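Long-range contacts in racemase, putative (Roseobacter denitrificans, PDB 3TCS), which binds magnesium and D-alanine, and may be a hydro-lyase or racemase, as its mandelate racemase/muconate lactonizing family suggests, though its reaction is not established: residues V36-V41 and W50-T55; A103-D108 and D280-G285; S139-D144 and K167-A172. One frame throughout, in Å; residues are numbered along the deposited sequence.

Interaction 1 of 3, residues V36-V41 and W50-T55; sequences VGFVRV and WGQVST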
ATOM      1  N   VAL B  36       3.352  -7.457  17.827  1.00 10.42           N
ATOM      2  CA  VAL B  36       4.642  -6.810  17.611  1.00  9.22           C
ATOM      3  C   VAL B  36       5.731  -7.818  17.277  1.00 10.27           C
ATOM      4  O   VAL B  36       5.695  -8.968  17.741  1.00  9.85           O
ATOM      5  CB  VAL B  36       5.065  -6.004  18.864  1.00 12.09           C
ATOM      6  CG1 VAL B  36       5.304  -6.946  20.022  1.00 11.69           C
ATOM      7  CG2 VAL B  36       6.317  -5.185  18.570  1.00 14.44           C
ATOM      8  N   GLY B  37       6.691  -7.379  16.466  1.00  7.46           N
ATOM      9  CA  GLY B  37       7.793  -8.234  16.067  1.00  7.05           C
ATOM     10  C   GLY B  37       9.110  -7.480  16.042  1.00  8.26           C
ATOM     11  O   GLY B  37       9.192  -6.371  15.515  1.00  7.47           O
ATOM     12  N   PHE B  38      10.144  -8.081  16.616  1.00  8.18           N
ATOM     13  CA  PHE B  38      11.463  -7.462  16.656  1.00  8.59           C
ATOM     14  C   PHE B  38      12.376  -8.081  15.612  1.00  9.16           C
ATOM     15  O   PHE B  38      12.206  -9.242  15.229  1.00  9.74           O
ATOM     16  CB  PHE B  38      12.062  -7.612  18.056  1.00  9.28           C
ATOM     17  CG  PHE B  38      11.269  -6.912  19.122  1.00  8.17           C
ATOM     18  CD1 PHE B  38      11.251  -5.520  19.190  1.00  9.42           C
ATOM     19  CD2 PHE B  38      10.503  -7.637  20.025  1.00  9.23           C
ATOM     20  CE1 PHE B  38      10.478  -4.858  20.141  1.00  8.53           C
ATOM     21  CE2 PHE B  38       9.720  -6.984  20.986  1.00  9.26           C
ATOM     22  CZ  PHE B  38       9.710  -5.591  21.042  1.00  8.74           C
ATOM     23  N   VAL B  39      13.344  -7.300  15.153  1.00  8.66           N
ATOM     24  CA  VAL B  39      14.271  -7.758  14.132  1.00  8.74           C
ATOM     25  C   VAL B  39      15.710  -7.675  14.608  1.00  8.84           C
ATOM     26  O   VAL B  39      16.112  -6.690  15.215  1.00  8.82           O
ATOM     27  CB  VAL B  39      14.148  -6.896  12.855  1.00  9.87           C
ATOM     28  CG1 VAL B  39      15.080  -7.426  11.766  1.00 10.04           C
ATOM     29  CG2 VAL B  39      12.699  -6.876  12.377  1.00 10.71           C
ATOM     30  N   ARG B  40      16.489  -8.714  14.339  1.00  9.03           N
ATOM     31  CA  ARG B  40      17.894  -8.684  14.700  1.00  6.74           C
ATOM     32  C   ARG B  40      18.682  -8.888  13.419  1.00  7.52           C
ATOM     33  O   ARG B  40      18.413  -9.823  12.665  1.00  7.93           O
ATOM     34  CB  ARG B  40      18.249  -9.792  15.704  1.00  8.31           C
ATOM     35  CG  ARG B  40      19.738  -9.818  16.042  1.00  8.59           C
ATOM     36  CD  ARG B  40      20.061 -10.767  17.198  1.00 10.63           C
ATOM     37  NE  ARG B  40      19.803 -12.162  16.857  1.00 10.62           N
ATOM     38  CZ  ARG B  40      19.861 -13.163  17.730  1.00 13.16           C
ATOM     39  NH1 ARG B  40      20.171 -12.920  18.996  1.00 10.62           N
ATOM     40  NH2 ARG B  40      19.604 -14.406  17.340  1.00 11.49           N
ATOM     41  N   VAL B  41      19.630  -7.998  13.147  1.00  8.58           N
ATOM     42  CA  VAL B  41      20.455  -8.141  11.956  1.00  9.93           C
ATOM     43  C   VAL B  41      21.870  -8.474  12.399  1.00 12.06           C
ATOM     44  O   VAL B  41      22.311  -8.044  13.466  1.00 11.10           O
ATOM     45  CB  VAL B  41      20.479  -6.859  11.089  1.00 10.14           C
ATOM     46  CG1 VAL B  41      19.075  -6.575  10.543  1.00  9.41           C
ATOM     47  CG2 VAL B  41      20.999  -5.676  11.899  1.00 10.89           C
ATOM     48  N   TRP B  50      19.343  -4.485  16.906  1.00  7.66           N
ATOM     49  CA  TRP B  50      17.935  -4.809  17.102  1.00  9.60           C
ATOM     50  C   TRP B  50      17.000  -3.685  16.675  1.00  9.38           C
ATOM     51  O   TRP B  50      17.216  -2.522  17.008  1.00  8.54           O
ATOM     52  CB  TRP B  50      17.662  -5.125  18.574  1.00  8.53           C
ATOM     53  CG  TRP B  50      18.116  -6.485  19.004  1.00 11.22           C
ATOM     54  CD1 TRP B  50      19.364  -6.846  19.428  1.00 10.98           C
ATOM     55  CD2 TRP B  50      17.317  -7.672  19.046  1.00 11.54           C
ATOM     56  NE1 TRP B  50      19.388  -8.188  19.737  1.00 10.27           N
ATOM     57  CE2 TRP B  50      18.144  -8.718  19.510  1.00 11.55           C
ATOM     58  CE3 TRP B  50      15.979  -7.953  18.735  1.00 11.99           C
ATOM     59  CZ2 TRP B  50      17.677 -10.030  19.674  1.00 12.01           C
ATOM     60  CZ3 TRP B  50      15.511  -9.258  18.897  1.00 12.53           C
ATOM     61  CH2 TRP B  50      16.360 -10.279  19.364  1.00 12.41           C
ATOM     62  N   GLY B  51      15.948  -4.054  15.953  1.00  8.53           N
ATOM     63  CA  GLY B  51      14.973  -3.082  15.506  1.00  8.52           C
ATOM     64  C   GLY B  51      13.590  -3.667  15.707  1.00 10.01           C
ATOM     65  O   GLY B  51      13.426  -4.682  16.387  1.00 10.09           O
ATOM     66  N   GLN B  52      12.588  -3.044  15.107  1.00  9.17           N
ATOM     67  CA  GLN B  52      11.228  -3.530  15.254  1.00  7.83           C
ATOM     68  C   GLN B  52      10.393  -3.171  14.037  1.00  8.07           C
ATOM     69  O   GLN B  52      10.545  -2.094  13.483  1.00  6.79           O
ATOM     70  CB  GLN B  52      10.594  -2.901  16.498  1.00  8.01           C
ATOM     71  CG  GLN B  52       9.171  -3.361  16.761  1.00  7.26           C
ATOM     72  CD  GLN B  52       8.428  -2.431  17.694  1.00  7.83           C
ATOM     73  OE1 GLN B  52       8.786  -2.282  18.866  1.00  8.69           O
ATOM     74  NE2 GLN B  52       7.384  -1.791  17.176  1.00  4.99           N
ATOM     75  N   VAL B  53       9.519  -4.076  13.605  1.00  8.27           N
ATOM     76  CA  VAL B  53       8.646  -3.754  12.481  1.00  8.13           C
ATOM     77  C   VAL B  53       7.469  -3.019  13.118  1.00  8.32           C
ATOM     78  O   VAL B  53       7.340  -2.987  14.339  1.00  9.19           O
ATOM     79  CB  VAL B  53       8.122  -5.022  11.746  1.00  8.50           C
ATOM     80  CG1 VAL B  53       9.280  -5.805  11.152  1.00  6.81           C
ATOM     81  CG2 VAL B  53       7.310  -5.886  12.698  1.00  8.38           C
ATOM     82  N   SER B  54       6.617  -2.412  12.306  1.00 10.71           N
ATOM     83  CA  SER B  54       5.464  -1.713  12.860  1.00  9.01           C
ATOM     84  C   SER B  54       4.557  -2.679  13.619  1.00  8.67           C
ATOM     85  O   SER B  54       4.442  -3.843  13.250  1.00  8.04           O
ATOM     86  CB  SER B  54       4.652  -1.058  11.745  1.00 10.79           C
ATOM     87  OG  SER B  54       3.491  -0.454  12.286  1.00 13.56           O
ATOM     88  N   THR B  55       3.906  -2.194  14.673  1.00  9.34           N
ATOM     89  CA  THR B  55       2.978  -3.025  15.441  1.00  9.48           C
ATOM     90  C   THR B  55       1.696  -3.265  14.626  1.00 10.00           C
ATOM     91  O   THR B  55       1.436  -2.551  13.649  1.00  8.94           O
ATOM     92  CB  THR B  55       2.586  -2.348  16.770  1.00  9.72           C
ATOM     93  OG1 THR B  55       2.240  -0.977  16.523  1.00 10.15           O
ATOM     94  CG2 THR B  55       3.737  -2.410  17.766  1.00  9.69           C
TER
HETATM   95  O   HOH W   1      21.391 -10.454  20.350  1.00 19.93           O
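Phe-38 and Arg-40 face Gln-52 and Trp-50 across a beta hairpin, two antiparallel strands (37-43 and 48-52) of the four-stranded sheet in the N-terminal domain. The backbone evidence is a set of three hydrogen bonds: Val-39 and Gly-51 form the hydrogen-bonded pair, Val-39 N reaching Gly-51 O at 172° and Gly-51 N returning to Val-39 O at 2.7 Å, and Val-53 N continues the ladder to Gly-37 O at 3.0 Å. Phe-38/Gln-52 and Arg-40/Trp-50 are non-hydrogen-bonded pairs whose side chains share one face. There the contacts are mainly apolar. With CG anti to the backbone N (chi1 177°), Arg-40 runs along the indole of Trp-50; its CB sits 3.9 Å from the six-ring centroid and 6° off the normal, a CH-pi contact. Phe-38 CB meets the rim, 3.9 Å from Trp-50 CZ3. Val-36 CG2 packs crosswise on Gln-52 CD at 3.6 Å. On the Val-39 side, CG2 meets CG1 of Val-53, just past the paired residues. Polar partners lie outside: Gln-52 OE1 bonds to Leu-313 N, and Arg-40 NE forms a salt bridge with Glu-29. One water accepts from both Arg-40 NH1 and Trp-50 NE1, each 3.1 Å away, and lies in the plane of both groups.

Interaction 2 of 3, residues A103-D108 and D280-G285; sequences AMAGVD and DILYLG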
ATOM      1  N   ALA B 103       7.684  -3.702   7.032  1.00  8.06           N
ATOM      2  CA  ALA B 103       8.729  -4.724   7.114  1.00  8.96           C
ATOM      3  C   ALA B 103      10.111  -4.092   6.975  1.00  8.09           C
ATOM      4  O   ALA B 103      11.025  -4.391   7.749  1.00  8.53           O
ATOM      5  CB  ALA B 103       8.518  -5.777   6.019  1.00  8.82           C
ATOM      6  N   MET B 104      10.260  -3.222   5.981  1.00  6.55           N
ATOM      7  CA  MET B 104      11.523  -2.532   5.757  1.00  8.82           C
ATOM      8  C   MET B 104      11.944  -1.771   7.011  1.00  9.28           C
ATOM      9  O   MET B 104      13.133  -1.701   7.335  1.00  8.89           O
ATOM     10  CB  MET B 104      11.391  -1.533   4.606  1.00 11.30           C
ATOM     11  CG  MET B 104      11.191  -2.159   3.236  1.00 14.60           C
ATOM     12  SD  MET B 104      10.681  -0.919   2.015  1.00 17.90           S
ATOM     13  CE  MET B 104      11.973   0.300   2.199  1.00 17.92           C
ATOM     14  N   ALA B 105      10.965  -1.192   7.703  1.00  6.74           N
ATOM     15  CA  ALA B 105      11.244  -0.415   8.907  1.00  8.57           C
ATOM     16  C   ALA B 105      11.984  -1.234   9.960  1.00  7.93           C
ATOM     17  O   ALA B 105      12.816  -0.705  10.698  1.00  8.08           O
ATOM     18  CB  ALA B 105       9.942   0.135   9.489  1.00  8.29           C
ATOM     19  N   GLY B 106      11.669  -2.521  10.028  1.00  7.49           N
ATOM     20  CA  GLY B 106      12.309  -3.388  11.003  1.00  7.94           C
ATOM     21  C   GLY B 106      13.780  -3.607  10.709  1.00  8.46           C
ATOM     22  O   GLY B 106      14.611  -3.638  11.622  1.00  8.55           O
ATOM     23  N   VAL B 107      14.118  -3.769   9.434  1.00  5.94           N
ATOM     24  CA  VAL B 107      15.517  -3.977   9.083  1.00  8.07           C
ATOM     25  C   VAL B 107      16.272  -2.660   9.246  1.00  7.79           C
ATOM     26  O   VAL B 107      17.397  -2.636   9.745  1.00  7.89           O
ATOM     27  CB  VAL B 107      15.669  -4.488   7.636  1.00  8.56           C
ATOM     28  CG1 VAL B 107      17.149  -4.716   7.325  1.00  8.21           C
ATOM     29  CG2 VAL B 107      14.888  -5.788   7.459  1.00  7.23           C
ATOM     30  N   ASP B 108      15.636  -1.566   8.833  1.00  7.91           N
ATOM     31  CA  ASP B 108      16.234  -0.239   8.941  1.00  7.11           C
ATOM     32  C   ASP B 108      16.574   0.111  10.389  1.00  6.47           C
ATOM     33  O   ASP B 108      17.707   0.481  10.696  1.00  6.51           O
ATOM     34  CB  ASP B 108      15.278   0.817   8.373  1.00  7.47           C
ATOM     35  CG  ASP B 108      15.645   2.235   8.802  1.00  9.28           C
ATOM     36  OD1 ASP B 108      16.107   3.023   7.951  1.00  9.06           O
ATOM     37  OD2 ASP B 108      15.469   2.563   9.997  1.00  9.88           O
ATOM     38  N   ASP B 280       5.039   8.434  10.834  1.00  6.24           N
ATOM     39  CA  ASP B 280       5.220   7.398  11.846  1.00  8.16           C
ATOM     40  C   ASP B 280       6.445   6.665  11.299  1.00  7.28           C
ATOM     41  O   ASP B 280       6.415   6.137  10.191  1.00  5.93           O
ATOM     42  CB  ASP B 280       4.010   6.455  11.916  1.00  8.08           C
ATOM     43  CG  ASP B 280       4.222   5.306  12.904  1.00 11.11           C
ATOM     44  OD1 ASP B 280       5.039   4.412  12.609  1.00  9.10           O
ATOM     45  OD2 ASP B 280       3.581   5.299  13.979  1.00  8.75           O
ATOM     46  N   ILE B 281       7.528   6.665  12.067  1.00  7.19           N
ATOM     47  CA  ILE B 281       8.771   6.041  11.635  1.00  8.31           C
ATOM     48  C   ILE B 281       8.640   4.629  11.076  1.00  9.30           C
ATOM     49  O   ILE B 281       9.303   4.278  10.094  1.00  8.76           O
ATOM     50  CB  ILE B 281       9.793   6.020  12.791  1.00  8.17           C
ATOM     51  CG1 ILE B 281      10.216   7.456  13.121  1.00  7.18           C
ATOM     52  CG2 ILE B 281      10.999   5.157  12.420  1.00  9.07           C
ATOM     53  CD1 ILE B 281      11.003   7.583  14.411  1.00  6.85           C
ATOM     54  N   LEU B 282       7.792   3.821  11.693  1.00  7.29           N
ATOM     55  CA  LEU B 282       7.641   2.448  11.239  1.00 10.07           C
ATOM     56  C   LEU B 282       6.649   2.264  10.087  1.00  9.91           C
ATOM     57  O   LEU B 282       6.866   1.417   9.222  1.00 11.64           O
ATOM     58  CB  LEU B 282       7.300   1.550  12.436  1.00  6.88           C
ATOM     59  CG  LEU B 282       8.340   1.659  13.569  1.00  6.56           C
ATOM     60  CD1 LEU B 282       7.980   0.691  14.693  1.00  7.22           C
ATOM     61  CD2 LEU B 282       9.748   1.349  13.040  1.00  5.55           C
ATOM     62  N   TYR B 283       5.567   3.043  10.054  1.00  9.08           N
ATOM     63  CA  TYR B 283       4.626   2.915   8.940  1.00  8.70           C
ATOM     64  C   TYR B 283       5.294   3.437   7.663  1.00  8.88           C
ATOM     65  O   TYR B 283       4.992   2.983   6.558  1.00  8.79           O
ATOM     66  CB  TYR B 283       3.347   3.740   9.160  1.00  9.94           C
ATOM     67  CG  TYR B 283       2.416   3.277  10.266  1.00 12.05           C
ATOM     68  CD1 TYR B 283       2.302   1.927  10.603  1.00 14.17           C
ATOM     69  CD2 TYR B 283       1.607   4.196  10.946  1.00 13.68           C
ATOM     70  CE1 TYR B 283       1.408   1.501  11.588  1.00 14.13           C
ATOM     71  CE2 TYR B 283       0.709   3.780  11.932  1.00 15.10           C
ATOM     72  CZ  TYR B 283       0.615   2.429  12.246  1.00 13.99           C
ATOM     73  OH  TYR B 283      -0.279   2.006  13.206  1.00 14.12           O
ATOM     74  N   LEU B 284       6.197   4.401   7.825  1.00  7.92           N
ATOM     75  CA  LEU B 284       6.879   5.023   6.691  1.00  8.66           C
ATOM     76  C   LEU B 284       8.031   4.214   6.099  1.00  8.71           C
ATOM     77  O   LEU B 284       8.487   4.502   4.995  1.00  9.44           O
ATOM     78  CB  LEU B 284       7.369   6.423   7.090  1.00  9.85           C
ATOM     79  CG  LEU B 284       8.089   7.332   6.084  1.00 10.30           C
ATOM     80  CD1 LEU B 284       7.300   7.440   4.785  1.00  8.14           C
ATOM     81  CD2 LEU B 284       8.253   8.715   6.717  1.00  9.44           C
ATOM     82  N   GLY B 285       8.507   3.204   6.819  1.00  7.77           N
ATOM     83  CA  GLY B 285       9.591   2.397   6.283  1.00  6.34           C
ATOM     84  C   GLY B 285      10.926   2.521   6.991  1.00  8.27           C
ATOM     85  O   GLY B 285      11.925   1.970   6.530  1.00  9.52           O
TER
HETATM   86  O   HOH W   2      14.071   3.786   6.171  1.00 11.21           O
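The backbones come closest where Ala-105, inside helix 98-119, lies with its CA 4.2 Å from the CA of Gly-285, the last residue of a turn that coils like a helix through 281-284 but lacks its hydrogen-bond pattern. At this point Ala-105 CA makes a bent CA-H...O contact with Gly-285 O, with a carbon-to-oxygen distance of 3.4 Å and an angle of 132° at the hydrogen. The phi of Gly-285, 112°, would press a CB against the preceding carbonyl oxygen, which accounts for a glycine here. The Ala-105 methyl points at the turn: its CB is 3.3 Å from Leu-282 O and 3.8 Å from Leu-282 CD2, so it meets both a carbonyl and a branch of the leucine. Met-104 CB and Asp-108 CB both approach Gly-285 O, each at 4.0 Å. A water adds the polar link, donating to Asp-108 OD1 and to Gly-285 O, both at 2.8 Å. With CG anti to the backbone N (chi1 164°), the Asp-108 carboxylate is placed to accept also from Ile-287 N and Cys-288 N, at the start of helix 287-300. The turn has its own brace, an Asx motif in which Asp-280 OD1 accepts from Tyr-283 N; Asp-280 OD2 is hydrogen-bonded to His-307 ND1, a pocket residue. Helix 98-119 thus docks against the loop between strand 276-277 and helix 287-300 of the barrel, with helix 81-91 alongside Met-104 and Asp-108 and helix 58-73 behind Ala-103.

Interaction 3 of 3, residues S139-D144 and K167-A172; sequences SSMKRD and KVRAGA. With DAL (D-alanine), chain L.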
ATOM      1  N   SER B 139      -1.037  11.317  25.408  1.00  8.17           N
ATOM      2  CA  SER B 139      -1.960  11.024  24.332  1.00  7.26           C
ATOM      3  C   SER B 139      -3.001   9.955  24.660  1.00  8.46           C
ATOM      4  O   SER B 139      -2.661   8.807  24.940  1.00  7.77           O
ATOM      5  CB  SER B 139      -1.154  10.621  23.090  1.00  6.92           C
ATOM      6  OG  SER B 139      -1.957  10.591  21.926  1.00  9.20           O
ATOM      7  N   SER B 140      -4.272  10.352  24.633  1.00  8.34           N
ATOM      8  CA  SER B 140      -5.378   9.432  24.882  1.00  9.89           C
ATOM      9  C   SER B 140      -5.795   8.829  23.544  1.00  9.91           C
ATOM     10  O   SER B 140      -5.918   9.547  22.552  1.00 11.29           O
ATOM     11  CB  SER B 140      -6.578  10.161  25.489  1.00 10.44           C
ATOM     12  OG  SER B 140      -7.729   9.337  25.415  1.00 12.65           O
ATOM     13  N   MET B 141      -6.019   7.520  23.522  1.00  9.63           N
ATOM     14  CA  MET B 141      -6.406   6.824  22.295  1.00 11.99           C
ATOM     15  C   MET B 141      -7.902   6.519  22.231  1.00 13.00           C
ATOM     16  O   MET B 141      -8.430   6.176  21.173  1.00 14.15           O
ATOM     17  CB  MET B 141      -5.651   5.496  22.194  1.00 10.95           C
ATOM     18  CG  MET B 141      -4.148   5.601  22.294  1.00 13.24           C
ATOM     19  SD  MET B 141      -3.444   6.513  20.924  1.00 14.12           S
ATOM     20  CE  MET B 141      -1.967   7.177  21.692  1.00 11.13           C
ATOM     21  N   LYS B 142      -8.576   6.653  23.365  1.00 12.67           N
ATOM     22  CA  LYS B 142      -9.993   6.329  23.465  1.00 14.09           C
ATOM     23  C   LYS B 142     -11.035   7.350  23.033  1.00 13.46           C
ATOM     24  O   LYS B 142     -10.839   8.557  23.143  1.00 11.91           O
ATOM     25  CB  LYS B 142     -10.309   5.910  24.902  1.00 14.63           C
ATOM     26  CG  LYS B 142      -9.595   4.650  25.358  1.00 16.25           C
ATOM     27  CD  LYS B 142      -9.910   4.348  26.815  1.00 18.08           C
ATOM     28  CE  LYS B 142      -9.347   3.000  27.240  1.00 21.80           C
ATOM     29  NZ  LYS B 142      -9.689   2.674  28.651  1.00 20.20           N
ATOM     30  N   ARG B 143     -12.150   6.820  22.539  1.00 13.55           N
ATOM     31  CA  ARG B 143     -13.309   7.602  22.138  1.00 15.23           C
ATOM     32  C   ARG B 143     -14.476   7.088  22.975  1.00 16.66           C
ATOM     33  O   ARG B 143     -15.465   7.789  23.192  1.00 16.52           O
ATOM     34  CB  ARG B 143     -13.610   7.423  20.653  1.00 15.86           C
ATOM     35  CG  ARG B 143     -12.771   8.319  19.775  1.00 13.71           C
ATOM     36  CD  ARG B 143     -13.281   8.347  18.354  1.00 12.59           C
ATOM     37  NE  ARG B 143     -12.583   9.369  17.586  1.00 11.18           N
ATOM     38  CZ  ARG B 143     -11.335   9.256  17.148  1.00 11.71           C
ATOM     39  NH1 ARG B 143     -10.635   8.154  17.388  1.00  9.43           N
ATOM     40  NH2 ARG B 143     -10.776  10.261  16.494  1.00  9.32           N
ATOM     41  N   ASP B 144     -14.346   5.852  23.446  1.00 18.94           N
ATOM     42  CA  ASP B 144     -15.376   5.240  24.280  1.00 21.25           C
ATOM     43  C   ASP B 144     -15.077   5.549  25.741  1.00 21.25           C
ATOM     44  O   ASP B 144     -15.026   4.658  26.587  1.00 24.17           O
ATOM     45  CB  ASP B 144     -15.423   3.725  24.068  1.00 24.27           C
ATOM     46  CG  ASP B 144     -14.054   3.085  24.126  1.00 29.84           C
ATOM     47  OD1 ASP B 144     -13.337   3.283  25.129  1.00 32.85           O
ATOM     48  OD2 ASP B 144     -13.694   2.379  23.160  1.00 34.26           O
ATOM     49  N   LYS B 167      -3.529  15.298  24.451  1.00  8.42           N
ATOM     50  CA  LYS B 167      -4.304  15.113  23.229  1.00  8.14           C
ATOM     51  C   LYS B 167      -5.470  14.151  23.463  1.00  9.52           C
ATOM     52  O   LYS B 167      -5.302  13.083  24.053  1.00  9.50           O
ATOM     53  CB  LYS B 167      -3.427  14.582  22.085  1.00  9.82           C
ATOM     54  CG  LYS B 167      -4.169  14.567  20.736  1.00  8.93           C
ATOM     55  CD  LYS B 167      -3.239  14.334  19.540  1.00  7.74           C
ATOM     56  CE  LYS B 167      -2.882  12.863  19.350  1.00  9.49           C
ATOM     57  NZ  LYS B 167      -1.935  12.690  18.195  1.00  7.94           N
ATOM     58  N   VAL B 168      -6.655  14.541  23.005  1.00  8.92           N
ATOM     59  CA  VAL B 168      -7.842  13.712  23.147  1.00  9.80           C
ATOM     60  C   VAL B 168      -8.434  13.486  21.759  1.00  9.83           C
ATOM     61  O   VAL B 168      -7.870  13.944  20.764  1.00 10.08           O
ATOM     62  CB  VAL B 168      -8.894  14.374  24.079  1.00 10.06           C
ATOM     63  CG1 VAL B 168      -8.310  14.541  25.472  1.00  9.40           C
ATOM     64  CG2 VAL B 168      -9.336  15.717  23.513  1.00  9.24           C
ATOM     65  N   ARG B 169      -9.566  12.793  21.692  1.00 10.00           N
ATOM     66  CA  ARG B 169     -10.191  12.475  20.409  1.00 10.48           C
ATOM     67  C   ARG B 169     -11.490  13.213  20.122  1.00 10.91           C
ATOM     68  O   ARG B 169     -12.294  13.453  21.025  1.00 11.05           O
ATOM     69  CB  ARG B 169     -10.472  10.969  20.331  1.00 10.30           C
ATOM     70  CG  ARG B 169      -9.271  10.091  20.651  1.00 11.46           C
ATOM     71  CD  ARG B 169      -8.250  10.100  19.522  1.00  9.61           C
ATOM     72  NE  ARG B 169      -6.896   9.874  20.021  1.00 10.40           N
ATOM     73  CZ  ARG B 169      -5.828   9.708  19.245  1.00 11.15           C
ATOM     74  NH1 ARG B 169      -5.951   9.727  17.926  1.00  9.69           N
ATOM     75  NH2 ARG B 169      -4.633   9.551  19.792  1.00  9.76           N
ATOM     76  N   ALA B 170     -11.687  13.541  18.848  1.00  8.35           N
ATOM     77  CA  ALA B 170     -12.887  14.222  18.376  1.00 11.34           C
ATOM     78  C   ALA B 170     -13.567  13.296  17.372  1.00 11.77           C
ATOM     79  O   ALA B 170     -12.914  12.443  16.770  1.00 12.00           O
ATOM     80  CB  ALA B 170     -12.518  15.547  17.694  1.00 10.69           C
ATOM     81  N   GLY B 171     -14.875  13.464  17.205  1.00 12.59           N
ATOM     82  CA  GLY B 171     -15.632  12.650  16.271  1.00 12.31           C
ATOM     83  C   GLY B 171     -15.486  11.154  16.456  1.00 13.39           C
ATOM     84  O   GLY B 171     -15.104  10.677  17.526  1.00 13.07           O
ATOM     85  N   ALA B 172     -15.822  10.409  15.406  1.00 13.84           N
ATOM     86  CA  ALA B 172     -15.713   8.955  15.414  1.00 15.57           C
ATOM     87  C   ALA B 172     -14.628   8.593  14.404  1.00 17.44           C
ATOM     88  O   ALA B 172     -14.526   9.222  13.349  1.00 19.54           O
ATOM     89  CB  ALA B 172     -17.040   8.322  15.018  1.00 13.73           C
TER
HETATM   90  N   DAL L 370      -1.913  10.358  16.622  1.00 11.02           N
HETATM   91  CA  DAL L 370      -2.918   9.436  17.182  1.00 13.70           C
HETATM   92  CB  DAL L 370      -2.265   8.451  18.141  1.00  9.29           C
HETATM   93  C   DAL L 370      -3.575   8.678  16.078  1.00 13.37           C
HETATM   94  O   DAL L 370      -4.165   9.257  15.224  1.00 20.29           O
HETATM   95  O   HOH W   3     -10.891  11.190  23.974  1.00 15.14           O
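Ser-140 O is gripped by two nitrogens of Arg-169, NE at 2.7 Å and NH2 at 3.0 Å, in a side-on fork. The oxygen lies 4° out of the guanidinium plane; NE approaches in the carbonyl plane, whereas NH2 stands above it. A bend at chi2 (-73°) folds the arginine back toward this carbonyl. Alongside, Ser-140 N bonds to Lys-167 O, extending the parallel pairing of Ser-139 with Lys-167 between barrel strands 132-139 and 165-169. Arg-143 answers in the reverse direction: its extended chain carries NE and NH2 to Ala-170 O, while NE also bonds to Gly-171 O at 2.8 Å. Arg-169 CB covers the centre of one face of this guanidinium, the two arginine planes being 65° apart. At the barrel mouth Met-141 SD lies 3.5 Å from Arg-169 NH2 and 3.6 Å from the D-alanine CB. Lys-167 NZ, 2.8 Å from the D-alanine N, has salt bridges to Glu-231, a magnesium ligand, and Glu-333, and a hydrogen bond with Tyr-137 OH. With NE and one N-H of NH2 directed at one carbonyl, the rotation of the Arg-169 guanidinium is restrained, and the loop after strand 132-139 is thereby tied to the rim of the D-alanine pocket.

How the interactions relate
Interactions 1 and 2 adjoin, their centres 9 Å apart: Leu-282 of the barrel loop packs on the backbone of Gln-52 and Val-53, and Val-39 of the hairpin meets Gly-106 of helix 98-119. Interaction 1 builds the hairpin of the N-terminal domain, and interaction 2 docks the adjoining helix on the barrel loop. Interaction 3 lies on the opposite side of the chain's centre, about 27 and 25 Å from the other two centres, between neighbouring barrel strands. Along the chain, interaction 1 closes first, then interaction 2 opens and encloses interaction 3. The first two do not touch interaction 3 but approach the D-alanine pocket from the other side, the Thr-55 side chain about 11 Å from the ligand.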